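Local structure of exported protein (Bacteroides fragilis, 4I17) at residues C51-K56 against S83-D88; Q93-T98 against E113-I118; H142-T147 against D154-L159; D169-A174 against A190-A195; D201-A206 against T214-M219. The protein is of unknown function but, as an all-helical TPR-repeat protein, probably serves as a scaffold that binds other proteins. All blocks are in the same frame, centred on the assembly; numbering follows the deposited sequence. Where two conformers were deposited one is given.

Interaction 1: residues C51-K56 against S83-D88; sequences CADNIK and SAAYRD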
# COMPACT_ATOMS: atom_id res chain seq x y z
N CYS A 51 -16.06 16.31 3.60
CA CYS A 51 -17.38 16.36 4.25
C CYS A 51 -18.19 15.12 3.90
O CYS A 51 -18.82 14.52 4.78
CB CYS A 51 -18.12 17.64 3.87
SG CYS A 51 -17.41 19.12 4.62
N ALA A 52 -18.23 14.75 2.61
CA ALA A 52 -18.98 13.55 2.14
C ALA A 52 -18.48 12.29 2.83
O ALA A 52 -19.28 11.45 3.26
CB ALA A 52 -18.85 13.39 0.63
N ASP A 53 -17.16 12.16 2.97
CA ASP A 53 -16.60 10.97 3.60
C ASP A 53 -16.98 10.98 5.07
O ASP A 53 -17.35 9.92 5.59
CB ASP A 53 -15.09 10.92 3.42
CG ASP A 53 -14.50 9.65 3.99
OD1 ASP A 53 -14.64 8.59 3.34
OD2 ASP A 53 -13.96 9.71 5.11
N ASN A 54 -16.99 12.19 5.72
CA ASN A 54 -17.31 12.31 7.16
C ASN A 54 -18.77 11.94 7.44
O ASN A 54 -19.07 11.48 8.53
CB ASN A 54 -17.03 13.72 7.69
CG ASN A 54 -15.59 14.17 7.66
OD1 ASN A 54 -14.66 13.41 7.41
ND2 ASN A 54 -15.37 15.45 7.87
N ILE A 55 -19.66 12.10 6.46
CA ILE A 55 -21.07 11.78 6.70
C ILE A 55 -21.45 10.45 6.01
O ILE A 55 -22.62 10.10 5.92
CB ILE A 55 -22.00 12.94 6.31
CG1 ILE A 55 -21.93 13.23 4.78
CG2 ILE A 55 -21.70 14.19 7.17
CD1 ILE A 55 -22.83 14.37 4.29
N LYS A 56 -20.43 9.68 5.62
CA LYS A 56 -20.54 8.34 5.05
C LYS A 56 -21.15 8.27 3.65
O LYS A 56 -21.68 7.23 3.26
CB LYS A 56 -21.30 7.39 6.02
CG LYS A 56 -20.63 7.33 7.39
CD LYS A 56 -21.33 6.38 8.33
CE LYS A 56 -20.72 6.44 9.70
NZ LYS A 56 -19.40 5.76 9.74
N SER A 83 -8.77 7.28 -2.14
CA SER A 83 -8.44 5.92 -1.69
C SER A 83 -9.18 5.60 -0.40
O SER A 83 -9.75 4.52 -0.28
CB SER A 83 -6.93 5.76 -1.50
OG SER A 83 -6.47 6.31 -0.28
N ALA A 84 -9.19 6.55 0.58
CA ALA A 84 -9.86 6.36 1.87
C ALA A 84 -11.34 6.10 1.69
O ALA A 84 -11.92 5.31 2.44
CB ALA A 84 -9.64 7.55 2.78
N ALA A 85 -11.97 6.78 0.72
CA ALA A 85 -13.39 6.60 0.44
C ALA A 85 -13.64 5.16 -0.02
O ALA A 85 -14.58 4.53 0.45
CB ALA A 85 -13.85 7.60 -0.63
N TYR A 86 -12.75 4.61 -0.86
CA TYR A 86 -12.87 3.21 -1.33
C TYR A 86 -12.59 2.21 -0.20
O TYR A 86 -13.29 1.20 -0.13
CB TYR A 86 -12.00 2.97 -2.55
CG TYR A 86 -12.69 3.48 -3.79
CD1 TYR A 86 -13.83 2.86 -4.28
CD2 TYR A 86 -12.20 4.58 -4.49
CE1 TYR A 86 -14.46 3.30 -5.44
CE2 TYR A 86 -12.84 5.06 -5.63
CZ TYR A 86 -13.96 4.41 -6.11
OH TYR A 86 -14.57 4.83 -7.27
N ARG A 87 -11.64 2.53 0.71
CA ARG A 87 -11.35 1.73 1.90
C ARG A 87 -12.62 1.65 2.77
O ARG A 87 -13.01 0.58 3.24
CB ARG A 87 -10.18 2.39 2.68
CG ARG A 87 -9.59 1.55 3.83
CD ARG A 87 -8.37 2.22 4.47
NE ARG A 87 -8.70 3.51 5.08
CZ ARG A 87 -7.93 4.60 5.03
NH1 ARG A 87 -6.75 4.55 4.43
NH2 ARG A 87 -8.33 5.73 5.59
N ASP A 88 -13.31 2.79 2.94
CA ASP A 88 -14.56 2.91 3.72
C ASP A 88 -15.71 2.13 3.04
O ASP A 88 -16.60 1.61 3.73
CB ASP A 88 -14.92 4.37 3.90
CG ASP A 88 -14.00 5.16 4.82
OD1 ASP A 88 -13.40 4.55 5.72
OD2 ASP A 88 -13.95 6.41 4.68
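Asp-53 makes the contact from its side, meeting Asp-88 and Ala-85 of the facing helix. Its CG stands anti to the backbone N (chi1 -177°), and this carries the carboxylate across the gap. OD1 of Asp-53 comes within 2.7 Å of OD2 of Asp-88. The two side chains cross at about a right angle, yet their carboxylate planes are only 21° apart. Two charged acids would repel at this distance, and one of them probably holds a proton. On the Ala-85 side, OD1 of Asp-53 lies 3.7 Å from the CA of Ala-85. Tyr-58, on helix 58-70, touches both acids. The contact joins the C-terminal end of helix 42-54 to helix 75-88, its next-but-one helix in the chain. Packing of a helix on its next-but-one neighbour is regular in a TPR solenoid. Ile-55 is the first residue to leave the helix, and its side chain packs on Phe-27 of helix 23-36. Lys-56 has a positive phi and is the C-prime residue of a Schellman motif. Its N bonds to Asp-53 O at 3.1 Å, while the next backbone N-H reaches back to Ala-52 O. NZ of Lys-56 bonds to a glycerol, probably from the crystallisation liquor.

Interaction 2: residues Q93-T98 against E113-I118; sequences QEYIAT and EKLYAI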
# COMPACT_ATOMS: atom_id res chain seq x y z
N GLN A 93 -9.53 -3.41 -3.97
CA GLN A 93 -8.94 -3.30 -5.31
C GLN A 93 -8.93 -1.86 -5.77
O GLN A 93 -7.90 -1.41 -6.28
CB GLN A 93 -9.64 -4.22 -6.33
CG GLN A 93 -9.27 -5.71 -6.17
CD GLN A 93 -7.79 -5.98 -6.04
OE1 GLN A 93 -6.97 -5.59 -6.89
NE2 GLN A 93 -7.40 -6.62 -4.95
N GLU A 94 -10.00 -1.12 -5.52
CA GLU A 94 -10.01 0.30 -5.93
C GLU A 94 -9.16 1.12 -4.98
O GLU A 94 -8.57 2.11 -5.41
CB GLU A 94 -11.43 0.82 -6.01
CG GLU A 94 -11.52 2.13 -6.75
CD GLU A 94 -11.07 2.23 -8.18
OE1 GLU A 94 -11.91 2.00 -9.08
OE2 GLU A 94 -9.91 2.64 -8.40
N TYR A 95 -9.06 0.70 -3.71
CA TYR A 95 -8.19 1.39 -2.75
C TYR A 95 -6.74 1.38 -3.26
O TYR A 95 -6.15 2.45 -3.43
CB TYR A 95 -8.28 0.69 -1.39
CG TYR A 95 -7.28 1.23 -0.39
CD1 TYR A 95 -7.45 2.49 0.18
CD2 TYR A 95 -6.22 0.44 0.07
CE1 TYR A 95 -6.55 2.98 1.13
CE2 TYR A 95 -5.33 0.92 1.02
CZ TYR A 95 -5.52 2.18 1.57
OH TYR A 95 -4.65 2.67 2.51
N ILE A 96 -6.20 0.19 -3.58
CA ILE A 96 -4.81 0.11 -4.04
C ILE A 96 -4.64 0.63 -5.48
O ILE A 96 -3.58 1.19 -5.79
CB ILE A 96 -4.18 -1.30 -3.84
CG1 ILE A 96 -2.65 -1.28 -4.01
CG2 ILE A 96 -4.83 -2.39 -4.74
CD1 ILE A 96 -1.92 -0.24 -3.07
N ALA A 97 -5.66 0.50 -6.34
CA ALA A 97 -5.58 1.06 -7.71
C ALA A 97 -5.44 2.59 -7.65
O ALA A 97 -4.64 3.17 -8.39
CB ALA A 97 -6.81 0.68 -8.52
N THR A 98 -6.17 3.24 -6.74
CA THR A 98 -6.11 4.70 -6.55
C THR A 98 -4.77 5.09 -5.99
O THR A 98 -4.17 6.04 -6.50
CB THR A 98 -7.26 5.20 -5.65
OG1 THR A 98 -8.49 4.76 -6.20
CG2 THR A 98 -7.30 6.73 -5.58
N GLU A 113 3.33 6.93 -0.37
CA GLU A 113 4.24 5.77 -0.37
C GLU A 113 4.00 4.91 0.85
O GLU A 113 4.02 3.69 0.69
CB GLU A 113 5.72 6.16 -0.45
CG GLU A 113 6.17 6.61 -1.82
CD GLU A 113 7.67 6.60 -2.08
OE1 GLU A 113 8.46 6.34 -1.13
OE2 GLU A 113 8.05 6.82 -3.25
N LYS A 114 3.75 5.52 2.05
CA LYS A 114 3.51 4.73 3.26
C LYS A 114 2.27 3.88 3.09
O LYS A 114 2.33 2.70 3.33
CB LYS A 114 3.39 5.61 4.52
CG LYS A 114 4.71 6.18 5.02
CD LYS A 114 4.48 7.12 6.20
CE LYS A 114 5.76 7.64 6.81
NZ LYS A 114 6.46 8.61 5.91
N LEU A 115 1.14 4.47 2.62
CA LEU A 115 -0.10 3.71 2.44
C LEU A 115 0.04 2.57 1.41
O LEU A 115 -0.47 1.46 1.63
CB LEU A 115 -1.23 4.65 2.03
CG LEU A 115 -1.52 5.75 3.05
CD1 LEU A 115 -2.40 6.85 2.44
CD2 LEU A 115 -2.13 5.17 4.32
N TYR A 116 0.70 2.86 0.31
CA TYR A 116 0.94 1.89 -0.76
C TYR A 116 1.75 0.71 -0.23
O TYR A 116 1.40 -0.46 -0.41
CB TYR A 116 1.71 2.59 -1.90
CG TYR A 116 2.00 1.71 -3.09
CD1 TYR A 116 1.11 1.62 -4.16
CD2 TYR A 116 3.19 0.97 -3.17
CE1 TYR A 116 1.39 0.83 -5.27
CE2 TYR A 116 3.45 0.13 -4.26
CZ TYR A 116 2.56 0.10 -5.32
OH TYR A 116 2.82 -0.69 -6.41
N ALA A 117 2.88 1.03 0.39
CA ALA A 117 3.76 -0.01 0.91
C ALA A 117 3.08 -0.78 2.03
O ALA A 117 3.23 -1.99 2.07
CB ALA A 117 5.06 0.61 1.39
N ILE A 118 2.32 -0.12 2.94
CA ILE A 118 1.67 -0.85 4.05
C ILE A 118 0.67 -1.85 3.47
O ILE A 118 0.58 -2.99 3.95
CB ILE A 118 1.04 0.14 5.08
CG1 ILE A 118 2.19 0.74 5.92
CG2 ILE A 118 -0.01 -0.55 6.00
CD1 ILE A 118 1.86 2.05 6.56
O HOH W 1 -2.54 1.22 3.37
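Ile-96 and Tyr-116 make the closest apolar contact between the two segments. CD1 of Ile-96 lies 3.7 Å from CD1 of Tyr-116 and meets the ring obliquely. CG1 of Ile-96 is anti to the backbone N (chi1 -166°), which brings the end of the chain round to the ring. Tyr-119 and Tyr-120, further along helix 110-129, also touch Ile-96. Tyr-120 packs edge-to-face with Tyr-116 as well. The second packing contact joins Tyr-95 and Leu-115, which cross at about a right angle. Here the hydroxyl end of the ring does the touching: OH of Tyr-95 is 4.0 Å from CB of Leu-115.

No direct hydrogen bond spans the two segments, but one water bridges them. It sits in the plane of the Tyr-95 ring, at its edge, 2.7 Å from OH of Tyr-95. The same water donates to the backbone O of Leu-115 at 2.7 Å. The hydroxyl of Tyr-95 has a further, weak bond with Arg-87 of helix 75-88. The hydroxyl of Tyr-116 bonds to Asp-145, in the chain after helix 133-143. Both tyrosines are buried, and these bonds satisfy their hydroxyls.

Helix 92-105 and helix 110-129 are consecutive and run roughly antiparallel. An isoleucine methyl meets one tyrosine ring, and a leucine meets the hydroxyl end of another. This is the packing of consecutive antiparallel helices that builds a TPR solenoid.

Interaction 3: residues H142-T147 against D154-L159; sequences HATDVT and DALYSL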
# COMPACT_ATOMS: atom_id res chain seq x y z
N HIS A 142 5.84 -5.84 -4.93
CA HIS A 142 5.15 -4.57 -5.21
C HIS A 142 5.49 -3.52 -4.17
O HIS A 142 5.61 -2.34 -4.50
CB HIS A 142 3.64 -4.76 -5.24
CG HIS A 142 3.12 -5.34 -6.52
ND1 HIS A 142 3.07 -4.58 -7.68
CD2 HIS A 142 2.58 -6.56 -6.77
CE1 HIS A 142 2.51 -5.36 -8.60
NE2 HIS A 142 2.22 -6.57 -8.10
N ALA A 143 5.71 -3.93 -2.90
CA ALA A 143 6.07 -2.95 -1.87
C ALA A 143 7.49 -2.39 -2.12
O ALA A 143 7.83 -1.37 -1.54
CB ALA A 143 5.98 -3.55 -0.47
N THR A 144 8.30 -3.03 -2.98
CA THR A 144 9.65 -2.52 -3.32
C THR A 144 9.56 -1.40 -4.38
O THR A 144 10.58 -0.77 -4.64
CB THR A 144 10.64 -3.63 -3.79
OG1 THR A 144 10.28 -4.09 -5.09
CG2 THR A 144 10.73 -4.82 -2.84
N ASP A 145 8.35 -1.14 -4.97
CA ASP A 145 8.11 -0.09 -6.00
C ASP A 145 8.17 1.34 -5.45
O ASP A 145 8.12 2.30 -6.23
CB ASP A 145 6.75 -0.26 -6.70
CG ASP A 145 6.48 -1.59 -7.39
OD1 ASP A 145 7.46 -2.31 -7.71
OD2 ASP A 145 5.28 -1.90 -7.64
N VAL A 146 8.22 1.50 -4.14
CA VAL A 146 8.32 2.81 -3.50
C VAL A 146 9.76 3.33 -3.70
O VAL A 146 10.68 2.52 -3.87
CB VAL A 146 7.90 2.78 -2.01
CG1 VAL A 146 6.41 2.45 -1.85
CG2 VAL A 146 8.76 1.83 -1.20
N THR A 147 9.95 4.64 -3.68
CA THR A 147 11.28 5.23 -3.89
C THR A 147 12.06 5.27 -2.58
O THR A 147 13.28 5.32 -2.62
CB THR A 147 11.18 6.65 -4.50
OG1 THR A 147 10.58 7.52 -3.55
CG2 THR A 147 10.40 6.68 -5.79
N ASP A 154 12.41 -2.82 4.22
CA ASP A 154 11.60 -3.84 4.92
C ASP A 154 10.78 -4.76 3.95
O ASP A 154 10.49 -5.90 4.33
CB ASP A 154 10.77 -3.18 5.98
CG ASP A 154 11.72 -2.74 7.11
OD1 ASP A 154 12.07 -3.59 7.97
OD2 ASP A 154 12.19 -1.57 7.07
N ALA A 155 10.56 -4.36 2.69
CA ALA A 155 9.94 -5.29 1.72
C ALA A 155 11.00 -6.37 1.36
O ALA A 155 10.66 -7.55 1.26
CB ALA A 155 9.49 -4.53 0.49
N LEU A 156 12.27 -5.97 1.18
CA LEU A 156 13.37 -6.92 0.87
C LEU A 156 13.66 -7.82 2.04
O LEU A 156 13.90 -9.01 1.85
CB LEU A 156 14.63 -6.15 0.46
CG LEU A 156 14.51 -5.43 -0.86
CD1 LEU A 156 15.62 -4.42 -1.02
CD2 LEU A 156 14.51 -6.40 -2.04
N TYR A 157 13.63 -7.27 3.27
CA TYR A 157 13.84 -8.09 4.46
C TYR A 157 12.69 -9.13 4.60
O TYR A 157 12.96 -10.32 4.90
CB TYR A 157 13.88 -7.12 5.65
CG TYR A 157 14.22 -7.65 7.04
CD1 TYR A 157 14.75 -8.93 7.22
CD2 TYR A 157 14.08 -6.83 8.16
CE1 TYR A 157 15.06 -9.40 8.50
CE2 TYR A 157 14.39 -7.29 9.43
CZ TYR A 157 14.90 -8.57 9.59
OH TYR A 157 15.23 -8.96 10.85
N SER A 158 11.43 -8.73 4.31
CA SER A 158 10.28 -9.65 4.34
C SER A 158 10.47 -10.76 3.30
O SER A 158 10.22 -11.91 3.60
CB SER A 158 8.99 -8.89 4.06
OG SER A 158 8.70 -7.99 5.12
N LEU A 159 11.01 -10.41 2.10
CA LEU A 159 11.29 -11.42 1.04
C LEU A 159 12.39 -12.36 1.49
O LEU A 159 12.31 -13.57 1.24
CB LEU A 159 11.68 -10.71 -0.25
CG LEU A 159 10.46 -10.12 -1.00
CD1 LEU A 159 10.88 -8.97 -1.90
CD2 LEU A 159 9.73 -11.22 -1.79
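Thr-144 points its methyl at Ala-155, and CG2 of Thr-144 lies 3.6 Å from CB of Ala-155. The contact closes the turn between helix 133-143 and helix 149-174, two consecutive helices of the TPR array. Small side chains face each other, which lets the backbones approach closely: the CA atoms of Thr-144 and Ala-155 are 5.8 Å apart. Ala-143 stands beside Thr-144. Its CB points at the other helix and meets CB of Ala-155 at 3.8 Å. The Ala-155 methyl is therefore shared by two neighbours. Leu-156 crosses Thr-144 at about a right angle, with its CD2 4.2 Å from CG2 of Thr-144. Leu-159 reaches the same methyl with CD1, at 4.3 Å. CG2 of Thr-144 thus touches three residues of helix 149-174. Other helices cover the sides of the contact. Tyr-120 and Leu-121 of helix 110-129 touch Ala-143, and Tyr-202 of helix 182-209 touches Leu-159. Lys-152 adds a polar tie, since its NZ bonds to the backbone O atoms of both Thr-144 and Val-146. The rotation of Thr-144 (chi1 72°) places OG1 between the backbone N and the carbonyl carbon, where it bonds back to the O of Lys-141.

Interaction 4: residues D169-A174 against A190-A195; sequences DVLRKA and AKADAA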
# COMPACT_ATOMS: atom_id res chain seq x y z
N ASP A 169 11.87 -25.04 5.73
CA ASP A 169 10.73 -25.98 5.69
C ASP A 169 11.02 -27.13 4.72
O ASP A 169 10.69 -28.30 4.97
CB ASP A 169 9.48 -25.21 5.23
CG ASP A 169 8.17 -25.85 5.62
OD1 ASP A 169 7.91 -25.98 6.84
OD2 ASP A 169 7.37 -26.16 4.71
N VAL A 170 11.64 -26.80 3.58
CA VAL A 170 11.96 -27.84 2.58
C VAL A 170 13.05 -28.77 3.14
O VAL A 170 12.94 -30.00 3.03
CB VAL A 170 12.37 -27.18 1.23
CG1 VAL A 170 13.00 -28.22 0.30
CG2 VAL A 170 11.15 -26.55 0.55
N LEU A 171 14.08 -28.18 3.78
CA LEU A 171 15.18 -28.93 4.42
C LEU A 171 14.63 -29.84 5.53
O LEU A 171 15.00 -31.02 5.61
CB LEU A 171 16.17 -27.91 5.00
CG LEU A 171 17.62 -28.34 5.24
CD1 LEU A 171 18.32 -28.66 3.93
CD2 LEU A 171 18.40 -27.18 5.87
N ARG A 172 13.69 -29.33 6.34
CA ARG A 172 13.02 -30.09 7.40
C ARG A 172 12.41 -31.36 6.82
O ARG A 172 12.69 -32.44 7.33
CB ARG A 172 11.93 -29.23 8.04
CG ARG A 172 11.00 -29.96 9.00
CD ARG A 172 9.91 -29.07 9.60
NE ARG A 172 9.05 -28.40 8.62
CZ ARG A 172 7.95 -28.94 8.10
NH1 ARG A 172 7.56 -30.15 8.46
NH2 ARG A 172 7.22 -28.26 7.24
N LYS A 173 11.60 -31.23 5.76
CA LYS A 173 10.91 -32.37 5.14
C LYS A 173 11.85 -33.33 4.41
O LYS A 173 11.48 -34.48 4.17
CB LYS A 173 9.82 -31.87 4.18
CG LYS A 173 8.59 -31.30 4.90
CD LYS A 173 7.89 -30.25 4.03
CE LYS A 173 6.55 -30.71 3.50
NZ LYS A 173 6.68 -31.52 2.27
N ALA A 174 13.07 -32.89 4.08
CA ALA A 174 14.02 -33.72 3.34
C ALA A 174 14.88 -34.61 4.24
O ALA A 174 15.43 -35.59 3.75
CB ALA A 174 14.93 -32.84 2.49
N ALA A 190 17.82 -29.48 -3.72
CA ALA A 190 17.98 -28.47 -4.78
C ALA A 190 16.96 -27.37 -4.60
O ALA A 190 17.29 -26.20 -4.75
CB ALA A 190 17.86 -29.12 -6.16
N LYS A 191 15.72 -27.73 -4.22
CA LYS A 191 14.67 -26.73 -3.95
C LYS A 191 15.07 -25.83 -2.76
O LYS A 191 14.86 -24.61 -2.80
CB LYS A 191 13.33 -27.40 -3.67
CG LYS A 191 12.68 -27.92 -4.94
CD LYS A 191 11.44 -28.76 -4.63
CE LYS A 191 11.10 -29.72 -5.76
NZ LYS A 191 10.83 -29.02 -7.04
N ALA A 192 15.61 -26.43 -1.69
CA ALA A 192 16.02 -25.64 -0.52
C ALA A 192 17.15 -24.69 -0.90
O ALA A 192 17.10 -23.51 -0.53
CB ALA A 192 16.47 -26.56 0.61
N ASP A 193 18.16 -25.18 -1.63
CA ASP A 193 19.31 -24.39 -2.09
C ASP A 193 18.85 -23.17 -2.89
O ASP A 193 19.33 -22.06 -2.66
CB ASP A 193 20.28 -25.25 -2.94
CG ASP A 193 21.67 -24.65 -3.09
OD1 ASP A 193 22.25 -24.22 -2.06
OD2 ASP A 193 22.22 -24.69 -4.20
N ALA A 194 17.89 -23.37 -3.80
CA ALA A 194 17.34 -22.25 -4.61
C ALA A 194 16.67 -21.20 -3.71
O ALA A 194 16.87 -19.99 -3.89
CB ALA A 194 16.35 -22.80 -5.62
N ALA A 195 15.86 -21.65 -2.72
CA ALA A 195 15.19 -20.74 -1.77
C ALA A 195 16.23 -19.96 -0.96
O ALA A 195 16.11 -18.75 -0.83
CB ALA A 195 14.30 -21.53 -0.84
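Val-170 and Leu-171 pack on Ala-192 where two long consecutive helices run side by side. Helix 149-174 and helix 182-209 form an antiparallel hairpin near the C-terminal end of the TPR protein. Their segment axes make an angle of 161° and approach to 8.7 Å. The small Ala-192 suits this close spacing, and its CA is 5.6 Å from that of Val-170. The contacts across the pair are apolar. CG1 of Val-170 lies 3.9 Å from CB of Ala-192. Chi1 of 167° sets this methyl opposite the valine's own backbone N and directs it into the other helix. Leu-171 flanks the same alanine, with CD1 of Leu-171 4.3 Å from CB of Ala-192. Beyond it, Leu-171 packs on Phe-196 of helix 182-209 and on Met-226 in the C-terminal tail. Lys-191 lends its aliphatic base alone: its CB points at the other helix, but the chain then leads away into solvent. Charged pairs stay outside the interface. Asp-193 bridges to Lys-197 along its own helix. Asp-169 pairs with Arg-172, though the very short distance modelled there is doubtful. Closest of all across the two segments, CG1 of Val-170 comes within 3.7 Å of the backbone N of Ala-192.

Interaction 5: residues D201-A206 against T214-M219; sequences DYLGEA and TEIKQM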
# COMPACT_ATOMS: atom_id res chain seq x y z
N ASP A 201 20.25 -13.16 -1.50
CA ASP A 201 20.26 -12.03 -2.43
C ASP A 201 19.31 -10.93 -1.97
O ASP A 201 19.72 -9.78 -1.96
CB ASP A 201 19.92 -12.50 -3.85
CG ASP A 201 21.05 -13.27 -4.52
OD1 ASP A 201 22.20 -13.27 -3.97
OD2 ASP A 201 20.82 -13.85 -5.60
N TYR A 202 18.07 -11.27 -1.56
CA TYR A 202 17.14 -10.22 -1.08
C TYR A 202 17.69 -9.56 0.19
O TYR A 202 17.60 -8.35 0.37
CB TYR A 202 15.79 -10.84 -0.75
CG TYR A 202 14.94 -11.17 -1.95
CD1 TYR A 202 14.68 -10.22 -2.93
CD2 TYR A 202 14.32 -12.41 -2.06
CE1 TYR A 202 13.84 -10.50 -4.01
CE2 TYR A 202 13.47 -12.70 -3.13
CZ TYR A 202 13.24 -11.74 -4.11
OH TYR A 202 12.42 -12.04 -5.16
N LEU A 203 18.24 -10.36 1.08
CA LEU A 203 18.77 -9.81 2.34
C LEU A 203 20.00 -8.96 2.06
O LEU A 203 20.14 -7.89 2.65
CB LEU A 203 19.08 -10.94 3.33
CG LEU A 203 17.85 -11.69 3.88
CD1 LEU A 203 18.28 -12.95 4.60
CD2 LEU A 203 17.05 -10.79 4.87
N GLY A 204 20.83 -9.38 1.13
CA GLY A 204 22.00 -8.60 0.72
C GLY A 204 21.60 -7.22 0.22
O GLY A 204 22.23 -6.23 0.57
N GLU A 205 20.52 -7.18 -0.60
CA GLU A 205 19.95 -5.95 -1.15
C GLU A 205 19.48 -5.01 -0.02
O GLU A 205 19.71 -3.81 -0.09
CB GLU A 205 18.76 -6.30 -2.05
CG GLU A 205 19.10 -6.79 -3.44
CD GLU A 205 17.85 -6.77 -4.30
OE1 GLU A 205 17.45 -5.67 -4.73
OE2 GLU A 205 17.20 -7.83 -4.42
N ALA A 206 18.84 -5.58 1.02
CA ALA A 206 18.33 -4.85 2.20
C ALA A 206 19.48 -4.28 3.03
O ALA A 206 19.43 -3.10 3.39
CB ALA A 206 17.51 -5.80 3.06
N THR A 214 21.34 -3.94 11.78
CA THR A 214 22.25 -5.06 12.05
C THR A 214 21.58 -6.42 12.09
O THR A 214 22.22 -7.42 11.75
CB THR A 214 23.03 -4.82 13.33
OG1 THR A 214 22.11 -4.57 14.38
CG2 THR A 214 24.02 -3.65 13.20
N GLU A 215 20.28 -6.47 12.43
CA GLU A 215 19.59 -7.77 12.46
C GLU A 215 19.44 -8.35 11.05
O GLU A 215 19.42 -9.55 10.91
CB GLU A 215 18.21 -7.64 13.12
CG GLU A 215 18.31 -7.52 14.63
CD GLU A 215 17.10 -6.99 15.39
OE1 GLU A 215 15.95 -7.31 15.00
OE2 GLU A 215 17.31 -6.32 16.43
N ILE A 216 19.35 -7.49 10.01
CA ILE A 216 19.24 -8.01 8.64
C ILE A 216 20.55 -8.69 8.25
O ILE A 216 20.52 -9.76 7.67
CB ILE A 216 18.87 -6.91 7.63
CG1 ILE A 216 17.63 -6.12 8.09
CG2 ILE A 216 18.64 -7.54 6.25
CD1 ILE A 216 17.16 -5.01 7.12
N LYS A 217 21.68 -8.09 8.62
CA LYS A 217 23.00 -8.68 8.33
C LYS A 217 23.12 -10.02 9.05
O LYS A 217 23.60 -11.01 8.48
CB LYS A 217 24.11 -7.68 8.75
CG LYS A 217 25.54 -8.15 8.45
CD LYS A 217 25.93 -8.05 6.98
CE LYS A 217 27.20 -8.84 6.74
NZ LYS A 217 27.66 -8.73 5.33
N GLN A 218 22.66 -10.07 10.31
CA GLN A 218 22.73 -11.31 11.08
C GLN A 218 21.88 -12.40 10.42
O GLN A 218 22.31 -13.55 10.32
CB GLN A 218 22.27 -11.06 12.52
CG GLN A 218 23.33 -10.37 13.35
CD GLN A 218 24.28 -11.33 14.04
OE1 GLN A 218 25.50 -11.27 13.88
NE2 GLN A 218 23.74 -12.19 14.88
N MSE A 219 20.70 -12.04 9.93
CA MSE A 219 19.90 -13.08 9.29
C MSE A 219 20.54 -13.52 7.97
O MSE A 219 20.52 -14.73 7.69
CB MSE A 219 18.45 -12.66 9.07
CG MSE A 219 17.72 -13.68 8.24
SE MSE A 219 15.91 -13.28 8.07
CE MSE A 219 15.30 -14.03 9.78
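Leu-203 and Ile-216 mark the nearest backbone approach, with their CA atoms 6.6 Å apart. The two helical segments are antiparallel, at an angle of 155°, and their axes come within 9.2 Å. Leu-203, Ala-206 and Ile-216 all point into the gap. CG2 of Ile-216 is the branch that does most of the touching. It is anti to the backbone N of its own residue, the longer CG1 arm taking the position beside that N (chi1 -52°). On one flank CG2 of Ile-216 meets CB of Ala-206 at 3.8 Å. It also meets CD2 of Leu-203 at 3.9 Å. The other branch of the leucine serves the next turn: CD1 of Leu-203 lies 3.8 Å from CG of Met-219. These two side chains cross at about a right angle. Met-219 is a selenomethionine, and its terminal methyl leads away from Leu-203. Tyr-157 and Thr-153 of helix 149-174 pack on Ile-216, and Val-161 of that helix packs on Met-219. Gln-220 and Val-223 extend the cover over Leu-203. The interface is wholly apolar and largely buried. It folds the last helix, 214-224, back on helix 182-209, like the final helix that caps the end of many TPR arrays.

Overall arrangement
The five contacts follow one another along an elongated stack of helices. Interactions 2, 3 and 5 are buried, while interactions 1 and 4 are only partly so. The centre of interaction 2 is about 4 Å from the centre of the chain, the nearest of the five; that of interaction 4 is the farthest, at about 31 Å. Interactions 1 and 2 touch, as do 2 and 3, and 3 and 5. Helix 149-174 takes part in 3 and 4, helix 182-209 in 4 and 5. The chemistry shifts along the stack. Two acids face each other in interaction 1, and a water bridges interaction 2. The packing in interactions 3, 4 and 5 is aliphatic, with alanines in each.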